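Lin1840 protein (Listeria innocua serovar 6a, PDB 4ZOC) is a glycoside hydrolase family 3 beta-glucosidase of beta-1,2-glucan metabolism, which probably releases beta-D-glucose from the non-reducing ends of its substrates. Local coordinates at the interface of chains A and B. Numbering follows the deposited sequence. Chains: chain A/B, Lin1840 protein.

The interface of chains A and B. Residues chain A 240, 243-244, 280-282; chain B 651-654.
B:Ser654 reaches between two loops of chain A, meeting A:Gly243 with its backbone and A:His280 with its hydroxyl. Its loop, residues 651-654, follows strand 638-648 in the fibronectin type III-like domain of chain B, while the chain A residues belong to the N-terminal family 3 domain. The whole interface of the deposited dimer is two-fold symmetric, so the patch recurs with the chains exchanged; the dimer may or may not be the biological one.

Direct hydrogen bonds run from chain B donors to chain A backbone carbonyls. B:Ser654 N gives an almost straight bond to A:Gly243 O (2.8 Å, 178° at H). With OG anti to its own backbone N (chi1 180°), the serine side chain extends onward to A:His280 O, where the hydroxyl lies on a carbonyl lone pair, OG to O 2.6 Å. B:Ala651 N donates to A:Gly281 O at 2.7 Å, the nitrogen standing 22° off that carbonyl's plane.

Apolar contacts flank these bonds. Set among them, the methyl CG2 of A:Thr282 points at the chain B backbone, 3.6 Å from B:Ser654 CA. To one side, A:Ile244 and B:Ile653 set their side chains at about a right angle, with CG1 of the former 3.8 Å from CD1 of the latter. A:Val240 adds its CG1 methyl against B:Ser654 CB.

Waters bridge the chains. Water 2 links A:Thr282 O, more loosely, to B:Ala651 O. Water 1 lies in plane at the imidazole edge of A:His280, 2.9 Å from ND1, and also meets the B:Ser654 hydroxyl, with 2.7 Å between OG and the water oxygen.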
# COMPACT_ATOMS: atom_id res chain seq x y z
N VAL A 240 -5.69 13.77 0.97
CA VAL A 240 -6.98 13.33 1.66
C VAL A 240 -6.76 12.51 2.92
O VAL A 240 -5.77 11.78 3.02
CB VAL A 240 -7.89 12.54 0.71
CG1 VAL A 240 -8.33 13.32 -0.52
CG2 VAL A 240 -7.25 11.18 0.27
N GLY A 243 -10.81 10.33 2.35
CA GLY A 243 -11.51 10.92 1.22
C GLY A 243 -11.71 12.43 1.28
O GLY A 243 -12.12 12.98 0.28
N ILE A 244 -11.37 13.08 2.40
CA ILE A 244 -11.47 14.56 2.47
C ILE A 244 -10.14 15.18 2.64
O ILE A 244 -9.44 14.90 3.61
CB ILE A 244 -12.44 15.03 3.56
CG1 ILE A 244 -13.76 14.31 3.38
CG2 ILE A 244 -12.63 16.53 3.56
CD1 ILE A 244 -14.70 14.57 4.56
N HIS A 280 -8.63 18.39 -5.91
CA HIS A 280 -9.09 17.16 -5.28
C HIS A 280 -10.56 16.88 -5.59
O HIS A 280 -11.03 15.74 -5.37
CB HIS A 280 -8.96 17.29 -3.73
CG HIS A 280 -7.62 17.08 -3.11
ND1 HIS A 280 -7.07 15.82 -2.99
CD2 HIS A 280 -6.81 17.93 -2.41
CE1 HIS A 280 -5.96 15.92 -2.27
NE2 HIS A 280 -5.77 17.18 -1.90
N GLY A 281 -11.33 17.86 -5.99
CA GLY A 281 -12.75 17.64 -6.33
C GLY A 281 -13.70 17.65 -5.17
O GLY A 281 -14.75 16.95 -5.21
N THR A 282 -13.31 18.39 -4.12
CA THR A 282 -14.18 18.55 -2.95
C THR A 282 -14.59 20.05 -2.74
O THR A 282 -15.19 20.39 -1.73
CB THR A 282 -13.54 17.95 -1.69
OG1 THR A 282 -12.26 18.59 -1.45
CG2 THR A 282 -13.34 16.42 -1.83
N ALA B 651 -17.47 16.67 -4.96
CA ALA B 651 -18.27 15.93 -4.04
C ALA B 651 -17.77 16.14 -2.64
O ALA B 651 -16.69 16.67 -2.45
CB ALA B 651 -18.27 14.42 -4.40
N SER B 652 -18.57 15.76 -1.66
CA SER B 652 -18.14 15.81 -0.26
C SER B 652 -17.03 14.82 0.13
O SER B 652 -16.48 14.95 1.19
CB SER B 652 -19.29 15.65 0.69
OG SER B 652 -19.89 14.38 0.56
N ILE B 653 -16.75 13.87 -0.76
CA ILE B 653 -15.58 12.96 -0.69
C ILE B 653 -14.88 13.13 -2.07
O ILE B 653 -15.53 13.23 -3.08
CB ILE B 653 -16.09 11.50 -0.50
CG1 ILE B 653 -16.80 11.31 0.91
CG2 ILE B 653 -14.98 10.50 -0.76
CD1 ILE B 653 -15.88 11.48 2.08
N SER B 654 -13.56 13.11 -2.12
CA SER B 654 -12.83 13.20 -3.41
C SER B 654 -13.11 11.91 -4.14
O SER B 654 -12.80 10.80 -3.62
CB SER B 654 -11.31 13.32 -3.09
OG SER B 654 -10.53 13.41 -4.27
O HOH W 1 -7.82 13.41 -4.45
O HOH W 2 -17.35 19.20 -0.54